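Local structure of 49 protein (6A4V) at residues D37-E45 with F189-K200. The protein probably promotes viral replication by interacting with the host enzyme poly(ADP-ribose) polymerase 1. Residues are numbered along the deposited sequence; the frame is centred on the assembly and turned at random.
Sequences DEFYYPSLE and FSYMYNFKTFLK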
loop_
_atom_site.group_PDB
_atom_site.type_symbol
_atom_site.label_atom_id
_atom_site.label_comp_id
_atom_site.label_asym_id
_atom_site.label_seq_id
_atom_site.Cartn_x
_atom_site.Cartn_y
_atom_site.Cartn_z
ATOM N N ASP B 37 -0.173 7.905 14.689
ATOM C CA ASP B 37 -0.764 7.706 13.309
ATOM C C ASP B 37 -1.203 6.247 13.094
ATOM O O ASP B 37 -1.963 5.724 13.881
ATOM C CB ASP B 37 0.215 8.152 12.219
ATOM C CG ASP B 37 0.260 9.653 12.046
ATOM O OD1 ASP B 37 -0.815 10.245 11.843
ATOM O OD2 ASP B 37 1.375 10.213 12.124
ATOM N N GLU B 38 -0.662 5.598 12.052
ATOM C CA GLU B 38 -1.183 4.390 11.399
ATOM C C GLU B 38 -0.913 3.136 12.242
ATOM O O GLU B 38 0.098 2.981 12.881
ATOM C CB GLU B 38 -0.500 4.126 10.051
ATOM C CG GLU B 38 -0.636 5.208 8.992
ATOM C CD GLU B 38 0.498 5.223 7.969
ATOM O OE1 GLU B 38 0.940 6.331 7.572
ATOM O OE2 GLU B 38 0.957 4.133 7.563
ATOM N N PHE B 39 -1.805 2.165 12.101
ATOM C CA PHE B 39 -1.789 1.002 12.923
ATOM C C PHE B 39 -1.295 -0.184 12.124
ATOM O O PHE B 39 -1.487 -0.280 10.910
ATOM C CB PHE B 39 -3.164 0.756 13.512
ATOM C CG PHE B 39 -3.539 1.717 14.615
ATOM C CD1 PHE B 39 -2.996 1.584 15.883
ATOM C CD2 PHE B 39 -4.440 2.745 14.377
ATOM C CE1 PHE B 39 -3.297 2.501 16.875
ATOM C CE2 PHE B 39 -4.788 3.625 15.392
ATOM C CZ PHE B 39 -4.240 3.478 16.651
ATOM N N TYR B 40 -0.527 -1.003 12.812
ATOM C CA TYR B 40 -0.214 -2.303 12.318
ATOM C C TYR B 40 -1.565 -3.028 12.297
ATOM O O TYR B 40 -1.895 -3.678 11.347
ATOM C CB TYR B 40 0.883 -2.935 13.190
ATOM C CG TYR B 40 1.581 -4.146 12.612
ATOM C CD1 TYR B 40 2.231 -4.072 11.398
ATOM C CD2 TYR B 40 1.755 -5.301 13.369
ATOM C CE1 TYR B 40 2.872 -5.181 10.861
ATOM C CE2 TYR B 40 2.449 -6.395 12.883
ATOM C CZ TYR B 40 2.993 -6.334 11.610
ATOM O OH TYR B 40 3.588 -7.421 11.075
ATOM N N TYR B 41 -2.317 -2.882 13.392
ATOM C CA TYR B 41 -3.715 -3.142 13.406
ATOM C C TYR B 41 -4.341 -2.263 14.472
ATOM O O TYR B 41 -3.737 -2.046 15.514
ATOM C CB TYR B 41 -4.016 -4.626 13.693
ATOM C CG TYR B 41 -3.430 -5.203 14.960
ATOM C CD1 TYR B 41 -4.165 -5.205 16.146
ATOM C CD2 TYR B 41 -2.169 -5.793 14.971
ATOM C CE1 TYR B 41 -3.642 -5.709 17.322
ATOM C CE2 TYR B 41 -1.616 -6.288 16.141
ATOM C CZ TYR B 41 -2.373 -6.256 17.309
ATOM O OH TYR B 41 -1.904 -6.759 18.461
ATOM N N PRO B 42 -5.617 -1.880 14.273
ATOM C CA PRO B 42 -6.412 -1.190 15.288
ATOM C C PRO B 42 -7.089 -2.156 16.253
ATOM O O PRO B 42 -7.215 -3.389 15.957
ATOM C CB PRO B 42 -7.432 -0.508 14.353
ATOM C CG PRO B 42 -7.719 -1.548 13.320
ATOM C CD PRO B 42 -6.401 -2.230 13.066
ATOM N N SER B 43 -7.573 -1.629 17.376
ATOM C CA SER B 43 -8.381 -2.412 18.331
ATOM C C SER B 43 -9.825 -2.517 17.825
ATOM O O SER B 43 -10.369 -1.500 17.331
ATOM C CB SER B 43 -8.394 -1.711 19.680
ATOM O OG SER B 43 -8.709 -0.325 19.472
ATOM N N LEU B 44 -10.489 -3.657 18.027
ATOM C CA LEU B 44 -11.987 -3.724 17.825
ATOM C C LEU B 44 -12.654 -2.574 18.588
ATOM O O LEU B 44 -13.621 -1.966 18.112
ATOM C CB LEU B 44 -12.578 -5.058 18.284
ATOM C CG LEU B 44 -12.304 -6.255 17.371
ATOM C CD1 LEU B 44 -12.533 -7.572 18.101
ATOM C CD2 LEU B 44 -13.144 -6.204 16.108
ATOM N N GLU B 45 -12.116 -2.282 19.769
ATOM C CA GLU B 45 -12.705 -1.335 20.683
ATOM C C GLU B 45 -12.855 0.015 19.975
ATOM O O GLU B 45 -13.952 0.570 19.925
ATOM C CB GLU B 45 -11.874 -1.269 21.969
ATOM C CG GLU B 45 -11.828 -2.592 22.750
ATOM C CD GLU B 45 -13.117 -3.121 23.392
ATOM O OE1 GLU B 45 -14.174 -3.165 22.714
ATOM O OE2 GLU B 45 -13.060 -3.522 24.581
ATOM N N PHE B 189 -1.470 -5.350 23.717
ATOM C CA PHE B 189 -1.593 -5.658 22.311
ATOM C C PHE B 189 -3.032 -5.488 21.824
ATOM O O PHE B 189 -3.484 -6.239 20.968
ATOM C CB PHE B 189 -1.053 -7.066 22.046
ATOM C CG PHE B 189 0.429 -7.136 22.279
ATOM C CD1 PHE B 189 0.956 -7.284 23.553
ATOM C CD2 PHE B 189 1.306 -6.953 21.211
ATOM C CE1 PHE B 189 2.328 -7.321 23.742
ATOM C CE2 PHE B 189 2.672 -6.988 21.403
ATOM C CZ PHE B 189 3.184 -7.159 22.666
ATOM N N SER B 190 -3.735 -4.485 22.341
ATOM C CA SER B 190 -5.096 -4.202 21.834
ATOM C C SER B 190 -4.985 -3.759 20.381
ATOM O O SER B 190 -5.854 -4.155 19.575
ATOM C CB SER B 190 -5.790 -3.169 22.648
ATOM O OG SER B 190 -5.926 -3.619 23.985
ATOM N N TYR B 191 -3.949 -2.910 20.135
ATOM C CA TYR B 191 -3.535 -2.306 18.859
ATOM C C TYR B 191 -2.019 -2.429 18.767
ATOM O O TYR B 191 -1.386 -2.800 19.748
ATOM C CB TYR B 191 -3.964 -0.845 18.745
ATOM C CG TYR B 191 -3.617 0.019 19.933
ATOM C CD1 TYR B 191 -4.507 0.218 20.972
ATOM C CD2 TYR B 191 -2.394 0.627 20.020
ATOM C CE1 TYR B 191 -4.202 1.039 22.047
ATOM C CE2 TYR B 191 -2.055 1.427 21.093
ATOM C CZ TYR B 191 -2.961 1.641 22.109
ATOM O OH TYR B 191 -2.590 2.449 23.141
ATOM N N MET B 192 -1.481 -2.181 17.564
ATOM C CA MET B 192 -0.082 -2.044 17.327
ATOM C C MET B 192 0.094 -0.895 16.345
ATOM O O MET B 192 -0.703 -0.716 15.448
ATOM C CB MET B 192 0.578 -3.299 16.743
ATOM C CG MET B 192 1.362 -4.145 17.738
ATOM S SD MET B 192 2.852 -3.400 18.437
ATOM C CE MET B 192 4.150 -4.367 17.684
ATOM N N TYR B 193 1.119 -0.079 16.576
ATOM C CA TYR B 193 1.499 0.900 15.580
ATOM C C TYR B 193 2.348 0.195 14.528
ATOM O O TYR B 193 2.976 -0.815 14.803
ATOM C CB TYR B 193 2.216 2.071 16.238
ATOM C CG TYR B 193 1.262 2.930 17.019
ATOM C CD1 TYR B 193 0.435 3.807 16.347
ATOM C CD2 TYR B 193 1.211 2.912 18.407
ATOM C CE1 TYR B 193 -0.480 4.592 17.024
ATOM C CE2 TYR B 193 0.300 3.701 19.095
ATOM C CZ TYR B 193 -0.536 4.554 18.398
ATOM O OH TYR B 193 -1.478 5.326 19.006
ATOM N N ASN B 194 2.346 0.721 13.319
ATOM C CA ASN B 194 3.207 0.183 12.245
ATOM C C ASN B 194 4.605 0.837 12.295
ATOM O O ASN B 194 4.880 1.835 12.971
ATOM C CB ASN B 194 2.535 0.405 10.894
ATOM C CG ASN B 194 2.428 1.880 10.552
ATOM O OD1 ASN B 194 2.913 2.750 11.293
ATOM N ND2 ASN B 194 1.831 2.170 9.420
ATOM N N PHE B 195 5.526 0.264 11.550
ATOM C CA PHE B 195 6.908 0.680 11.514
ATOM C C PHE B 195 7.129 2.142 11.092
ATOM O O PHE B 195 7.927 2.841 11.675
ATOM C CB PHE B 195 7.602 -0.222 10.516
ATOM C CG PHE B 195 9.043 0.085 10.310
ATOM C CD1 PHE B 195 9.869 0.345 11.382
ATOM C CD2 PHE B 195 9.588 0.026 9.036
ATOM C CE1 PHE B 195 11.213 0.608 11.173
ATOM C CE2 PHE B 195 10.933 0.270 8.839
ATOM C CZ PHE B 195 11.739 0.558 9.908
ATOM N N LYS B 196 6.496 2.566 10.006
ATOM C CA LYS B 196 6.540 3.932 9.542
ATOM C C LYS B 196 6.301 4.841 10.754
ATOM O O LYS B 196 7.078 5.763 11.012
ATOM C CB LYS B 196 5.520 4.048 8.396
ATOM C CG LYS B 196 5.041 5.429 8.009
ATOM C CD LYS B 196 4.335 5.458 6.649
ATOM C CE LYS B 196 5.234 5.040 5.498
ATOM N NZ LYS B 196 5.096 5.901 4.292
ATOM N N THR B 197 5.272 4.537 11.555
ATOM C CA THR B 197 5.031 5.370 12.741
ATOM C C THR B 197 6.178 5.306 13.759
ATOM O O THR B 197 6.519 6.315 14.362
ATOM C CB THR B 197 3.676 5.022 13.332
ATOM O OG1 THR B 197 2.813 5.183 12.200
ATOM C CG2 THR B 197 3.287 5.901 14.478
ATOM N N PHE B 198 6.772 4.143 13.987
ATOM C CA PHE B 198 7.772 4.081 15.061
ATOM C C PHE B 198 9.010 4.858 14.608
ATOM O O PHE B 198 9.695 5.476 15.449
ATOM C CB PHE B 198 8.135 2.655 15.462
ATOM C CG PHE B 198 7.169 1.969 16.382
ATOM C CD1 PHE B 198 7.042 2.394 17.685
ATOM C CD2 PHE B 198 6.389 0.912 15.948
ATOM C CE1 PHE B 198 6.156 1.787 18.536
ATOM C CE2 PHE B 198 5.429 0.362 16.784
ATOM C CZ PHE B 198 5.372 0.756 18.091
ATOM N N LEU B 199 9.266 4.816 13.291
ATOM C CA LEU B 199 10.310 5.588 12.610
ATOM C C LEU B 199 10.071 7.072 12.819
ATOM O O LEU B 199 10.958 7.834 13.222
ATOM C CB LEU B 199 10.300 5.254 11.115
ATOM C CG LEU B 199 11.057 3.980 10.762
ATOM C CD1 LEU B 199 10.725 3.472 9.367
ATOM C CD2 LEU B 199 12.544 4.214 10.874
ATOM N N LYS B 200 8.868 7.488 12.480
ATOM C CA LYS B 200 8.492 8.859 12.634
ATOM C C LYS B 200 8.899 9.348 14.042
ATOM O O LYS B 200 9.633 10.319 14.148
ATOM C CB LYS B 200 7.009 8.973 12.284
ATOM C CG LYS B 200 6.467 10.386 12.149
ATOM C CD LYS B 200 5.191 10.611 12.910
ATOM C CE LYS B 200 4.563 11.965 12.647
ATOM N NZ LYS B 200 3.217 12.044 13.269
HETATM O O HOH W 1 2.541 7.074 10.005
#
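Over one face of the Tyr193 ring sits CE1 of Phe39, 3.5 Å from Tyr193 CE1, while the carbonyl oxygens of Asp37 and Glu38 line the edge of the same ring. These rings flank a classic beta bulge in a short antiparallel pairing, an extended element in a largely helical protein. The Phe39 and Tyr193 rings are nearly parallel but slid well apart, and the Phe39 edge turns to the face of Tyr191 in an offset edge-to-face pair, planes at 70°, completing an aromatic cluster. Phe39 also has Asp37 O over one face, toward the rim, and Met192 O at its edge. A second flat group, the Tyr41 ring, carries Met192 N over the centre of one face; the Tyr41 OH donates to Phe189 O at 3.0 Å. With chi1 at 56°, this ring folds over the backbone at Tyr191 and Met192, the Phe189 and Ser190 oxygens at its edge.

The bulge illustrates how one extra residue sets two side chains opposite one: Met192 CB meets both Tyr40 CB (3.6 Å) and Tyr41 CE2 (3.8 Å). Met192 O accepts from Tyr40 N at 2.7 Å and weakly from Tyr41 N; Met192 N returns a straighter bond to Tyr41 O. Met192 packs on helix 213-235 and both tyrosines on helix 238-262, joining the N-terminal segment to mid-chain; Tyr40 OH bonds Glu86.

Beyond the bulge, Asn194 is the N-cap of helix 195-203. Its OD1 accepts from Thr197 N and, at 2.6 Å, from Thr197 OG1, which fixes the amide's rotation and directs ND2 to Glu38. Farther along the helix, Lys200 NZ forms a salt bridge with Asp37 OD2, although Asp37 is poorly ordered. Asn194 ND2 donates to Glu38 OE2 at 2.8 Å, bent at 137°, with OE2 in the amide plane but ND2 above the carboxylate plane.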